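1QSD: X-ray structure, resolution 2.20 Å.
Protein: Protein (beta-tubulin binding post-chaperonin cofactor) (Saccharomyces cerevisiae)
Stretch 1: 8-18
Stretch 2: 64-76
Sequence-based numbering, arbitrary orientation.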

# COMPACT_ATOMS: atom_id res chain seq x y z
N ILE A 8 12.79 17.15 10.72
CA ILE A 8 12.51 15.72 10.76
C ILE A 8 11.03 15.50 11.01
O ILE A 8 10.40 14.69 10.31
CB ILE A 8 13.41 14.96 11.80
CG1 ILE A 8 14.87 14.90 11.31
CG2 ILE A 8 12.92 13.51 11.98
CD1 ILE A 8 15.88 14.56 12.41
N LYS A 9 10.46 16.20 12.00
CA LYS A 9 9.04 16.07 12.32
C LYS A 9 8.16 16.52 11.14
O LYS A 9 7.25 15.81 10.76
CB LYS A 9 8.69 16.84 13.60
CG LYS A 9 9.36 16.24 14.83
CD LYS A 9 8.92 16.91 16.10
CE LYS A 9 9.70 16.34 17.28
NZ LYS A 9 9.52 14.86 17.47
N VAL A 10 8.50 17.64 10.49
CA VAL A 10 7.72 18.10 9.35
C VAL A 10 7.72 17.05 8.25
O VAL A 10 6.67 16.65 7.78
CB VAL A 10 8.26 19.41 8.77
CG1 VAL A 10 7.50 19.78 7.53
CG2 VAL A 10 8.16 20.53 9.80
N LYS A 11 8.91 16.59 7.86
CA LYS A 11 9.03 15.58 6.80
C LYS A 11 8.31 14.28 7.13
O LYS A 11 7.65 13.69 6.26
CB LYS A 11 10.50 15.31 6.47
CG LYS A 11 11.12 16.42 5.65
CD LYS A 11 12.61 16.26 5.48
CE LYS A 11 13.18 17.41 4.64
NZ LYS A 11 14.68 17.38 4.55
N ALA A 12 8.42 13.85 8.38
CA ALA A 12 7.77 12.63 8.81
C ALA A 12 6.27 12.74 8.47
O ALA A 12 5.72 11.84 7.84
CB ALA A 12 7.96 12.43 10.31
N LEU A 13 5.67 13.88 8.81
CA LEU A 13 4.25 14.12 8.57
C LEU A 13 3.90 14.26 7.10
O LEU A 13 2.91 13.67 6.63
CB LEU A 13 3.76 15.35 9.33
CG LEU A 13 2.26 15.70 9.15
CD1 LEU A 13 1.32 14.53 9.58
CD2 LEU A 13 1.93 16.96 9.95
N LYS A 14 4.68 15.07 6.37
CA LYS A 14 4.43 15.27 4.94
C LYS A 14 4.52 13.95 4.16
O LYS A 14 3.79 13.73 3.21
CB LYS A 14 5.41 16.31 4.34
CG LYS A 14 5.25 17.70 4.95
CD LYS A 14 5.78 18.84 4.04
CE LYS A 14 5.27 20.21 4.54
NZ LYS A 14 5.51 21.41 3.66
N ARG A 15 5.40 13.05 4.57
CA ARG A 15 5.51 11.80 3.87
C ARG A 15 4.35 10.87 4.17
O ARG A 15 3.88 10.12 3.31
CB ARG A 15 6.88 11.19 4.09
CG ARG A 15 7.99 12.16 3.58
CD ARG A 15 7.56 12.87 2.26
NE ARG A 15 8.45 13.93 1.77
CZ ARG A 15 8.87 14.99 2.46
NH1 ARG A 15 8.50 15.16 3.73
NH2 ARG A 15 9.59 15.93 1.86
N LEU A 16 3.79 11.02 5.36
CA LEU A 16 2.64 10.20 5.71
C LEU A 16 1.42 10.66 4.90
O LEU A 16 0.67 9.84 4.37
CB LEU A 16 2.33 10.27 7.21
CG LEU A 16 2.91 9.17 8.08
CD1 LEU A 16 2.27 9.21 9.46
CD2 LEU A 16 2.62 7.84 7.43
N THR A 17 1.23 11.97 4.77
CA THR A 17 0.08 12.46 4.02
C THR A 17 0.23 12.17 2.53
O THR A 17 -0.76 11.97 1.84
CB THR A 17 -0.23 13.96 4.28
OG1 THR A 17 0.78 14.79 3.68
CG2 THR A 17 -0.34 14.23 5.79
N LYS A 18 1.46 12.10 2.02
CA LYS A 18 1.67 11.77 0.62
C LYS A 18 1.42 10.25 0.40
O LYS A 18 0.94 9.83 -0.66
CB LYS A 18 3.08 12.14 0.18
CG LYS A 18 3.26 12.17 -1.32
CD LYS A 18 4.73 12.29 -1.74
CE LYS A 18 4.87 12.25 -3.25
NZ LYS A 18 6.27 12.05 -3.69
N THR A 64 -5.39 2.46 10.12
CA THR A 64 -4.14 2.56 10.86
C THR A 64 -3.27 3.69 10.37
O THR A 64 -2.51 4.29 11.14
CB THR A 64 -3.35 1.23 10.83
OG1 THR A 64 -3.38 0.70 9.50
CG2 THR A 64 -3.97 0.22 11.83
N LEU A 65 -3.43 3.99 9.08
CA LEU A 65 -2.70 5.07 8.43
C LEU A 65 -3.19 6.43 8.92
O LEU A 65 -2.38 7.35 9.09
CB LEU A 65 -2.84 4.95 6.91
CG LEU A 65 -2.05 5.93 6.06
CD1 LEU A 65 -0.57 5.93 6.47
CD2 LEU A 65 -2.20 5.55 4.64
N TYR A 66 -4.50 6.55 9.15
CA TYR A 66 -5.06 7.81 9.66
C TYR A 66 -4.67 8.01 11.11
O TYR A 66 -4.43 9.14 11.51
CB TYR A 66 -6.57 7.85 9.54
CG TYR A 66 -7.03 7.94 8.11
CD1 TYR A 66 -6.63 9.00 7.29
CD2 TYR A 66 -7.86 6.96 7.58
CE1 TYR A 66 -7.05 9.08 5.96
CE2 TYR A 66 -8.29 7.04 6.25
CZ TYR A 66 -7.89 8.09 5.45
OH TYR A 66 -8.38 8.13 4.16
N GLU A 67 -4.59 6.91 11.87
CA GLU A 67 -4.18 6.96 13.26
C GLU A 67 -2.77 7.58 13.35
O GLU A 67 -2.54 8.49 14.13
CB GLU A 67 -4.19 5.55 13.87
CG GLU A 67 -5.59 4.99 14.15
CD GLU A 67 -5.62 3.47 14.42
OE1 GLU A 67 -6.44 2.74 13.79
OE2 GLU A 67 -4.81 3.00 15.26
N LYS A 68 -1.86 7.12 12.49
CA LYS A 68 -0.48 7.62 12.47
C LYS A 68 -0.35 9.04 11.98
O LYS A 68 0.53 9.76 12.42
CB LYS A 68 0.44 6.68 11.70
CG LYS A 68 0.70 5.42 12.48
CD LYS A 68 1.70 4.55 11.82
CE LYS A 68 1.84 3.25 12.59
NZ LYS A 68 2.75 2.31 11.86
N ILE A 69 -1.22 9.45 11.08
CA ILE A 69 -1.20 10.83 10.63
C ILE A 69 -1.60 11.73 11.82
O ILE A 69 -0.97 12.77 12.06
CB ILE A 69 -2.15 11.03 9.41
CG1 ILE A 69 -1.51 10.40 8.18
CG2 ILE A 69 -2.40 12.51 9.15
CD1 ILE A 69 -2.30 10.61 6.90
N ARG A 70 -2.58 11.30 12.61
CA ARG A 70 -2.99 12.08 13.76
C ARG A 70 -1.85 12.16 14.78
O ARG A 70 -1.52 13.25 15.24
CB ARG A 70 -4.24 11.47 14.39
CG ARG A 70 -4.74 12.25 15.57
CD ARG A 70 -5.64 11.38 16.40
NE ARG A 70 -6.60 12.22 17.11
CZ ARG A 70 -7.80 12.53 16.64
NH1 ARG A 70 -8.19 12.07 15.46
NH2 ARG A 70 -8.62 13.30 17.37
N GLU A 71 -1.25 11.02 15.13
CA GLU A 71 -0.12 10.99 16.08
C GLU A 71 1.02 11.89 15.61
O GLU A 71 1.56 12.67 16.38
CB GLU A 71 0.47 9.57 16.22
CG GLU A 71 -0.47 8.53 16.76
CD GLU A 71 0.11 7.12 16.70
OE1 GLU A 71 -0.66 6.18 16.93
OE2 GLU A 71 1.32 6.97 16.42
N PHE A 72 1.39 11.76 14.35
CA PHE A 72 2.46 12.57 13.82
C PHE A 72 2.08 14.04 13.84
O PHE A 72 2.92 14.92 14.10
CB PHE A 72 2.84 12.12 12.41
CG PHE A 72 3.61 10.82 12.37
CD1 PHE A 72 3.38 9.82 13.32
CD2 PHE A 72 4.54 10.59 11.37
CE1 PHE A 72 4.06 8.60 13.26
CE2 PHE A 72 5.23 9.39 11.29
CZ PHE A 72 4.98 8.38 12.24
N LYS A 73 0.79 14.31 13.61
CA LYS A 73 0.27 15.68 13.63
C LYS A 73 0.38 16.25 15.04
O LYS A 73 0.89 17.35 15.24
CB LYS A 73 -1.20 15.72 13.20
CG LYS A 73 -1.72 17.14 13.01
CD LYS A 73 -3.20 17.16 12.75
CE LYS A 73 -3.95 17.44 14.02
NZ LYS A 73 -3.90 16.28 14.92
N GLU A 74 -0.06 15.46 16.01
CA GLU A 74 -0.04 15.90 17.39
C GLU A 74 1.37 16.10 17.94
O GLU A 74 1.60 16.96 18.78
CB GLU A 74 -0.82 14.92 18.25
CG GLU A 74 -2.29 14.88 17.86
CD GLU A 74 -3.17 14.11 18.83
OE1 GLU A 74 -4.35 14.48 18.95
OE2 GLU A 74 -2.67 13.15 19.48
N ASP A 75 2.30 15.29 17.44
CA ASP A 75 3.68 15.39 17.85
C ASP A 75 4.25 16.71 17.34
O ASP A 75 4.90 17.43 18.09
CB ASP A 75 4.48 14.22 17.29
CG ASP A 75 5.92 14.19 17.80
OD1 ASP A 75 6.84 14.07 16.97
OD2 ASP A 75 6.12 14.31 19.04
N LEU A 76 3.95 17.03 16.09
CA LEU A 76 4.43 18.27 15.50
C LEU A 76 3.79 19.49 16.18
O LEU A 76 4.47 20.47 16.47
CB LEU A 76 4.19 18.26 13.98
CG LEU A 76 4.68 19.42 13.10
CD1 LEU A 76 6.11 19.80 13.45
CD2 LEU A 76 4.55 19.06 11.61
O HOH W 1 5.57 14.46 12.77
O HOH W 2 9.33 14.71 20.11

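How do two helices far apart in sequence come to lie side by side? Residues 8-18 and 64-76 run nearly antiparallel, with 157° between their N-to-C directions and axes that approach to 9.4 Å. In this antiparallel register, Lys9 lies across from Leu76, Leu13 from Phe72, and Leu16 from Ile69. No direct backbone hydrogen bond crosses the gap; each helix has its own i to i+4 backbone bonds, and side chains make most of the contact. Together the two stretches bury 635 Å², and Leu16, Leu76 and Leu13 contribute the most.

What makes Leu16 the largest contributor, with 111 Å² covered? Its CA-to-CB bond points toward the second helix, and the side chain enters as a knob among Leu65, Lys68, Ile69 and Phe72. The two methyls diverge there: Leu16 CD2 meets Leu65 CD1 at 3.8 Å, while Leu16 CD1 lies over one face of the Phe72 ring, 3.5 Å from its centroid and 22° off the ring normal. This is a CH-pi contact, in which a methyl packs against the ring's pi cloud, and its closest pair, Leu16 CD1 to Phe72 CD2, is only 3.3 Å apart. Nearer the backbone, Leu16 CB packs against Ile69 CG1 at 4.0 Å. The chi1 of -95° falls between the usual wells. The flat ring of Phe72 serves a second neighbor as well, for Ala12 CB reaches Phe72 CD2 at 4.0 Å and Ala12 O lies near the ring plane at its edge; the short alanine side chain takes up little room beside the aromatic group.

How do Leu13 and Leu76 close the next layer? Both CA-to-CB bonds point sideways, yet the ends of both side chains come nearer to the partner helix, and both adopt chi1 t and chi2 p. Leu13 is the second knob, seated among Ile69, Phe72, Lys73 and Leu76. Leu13 CD1 lies 4.0 Å from Phe72 CB and 4.3 Å from Ile69 CG2, while Leu13 CD2 meets Leu76 CD2 at 3.7 Å. Leu76 also spreads over the neighboring turn, where its CD1 comes within 3.9 Å of Lys9 CB and 4.2 Å of Val10 CG2. Branched apolar chains suit this buried layer because they can touch several neighbors at once without leaving polar groups unpaired.

What do the polar groups add? The CA-to-CB bond of Lys9 points toward the second helix, and the chain extends through chi2 and chi3 in t before turning at chi4 m, so its CB packs against Leu76 CD1 and its ammonium reaches Asp75. Lys9 NZ donates to Asp75 OD1 at 2.8 Å, a hydrogen-bonded salt bridge that pairs opposite charges. A water accepts from Lys9 NZ at 2.7 Å and donates a weak hydrogen bond to Asp75 OD2 over 3.4 Å. Another water bridges the backbones, donating to Lys9 O at 2.9 Å and Phe72 O at 3.0 Å.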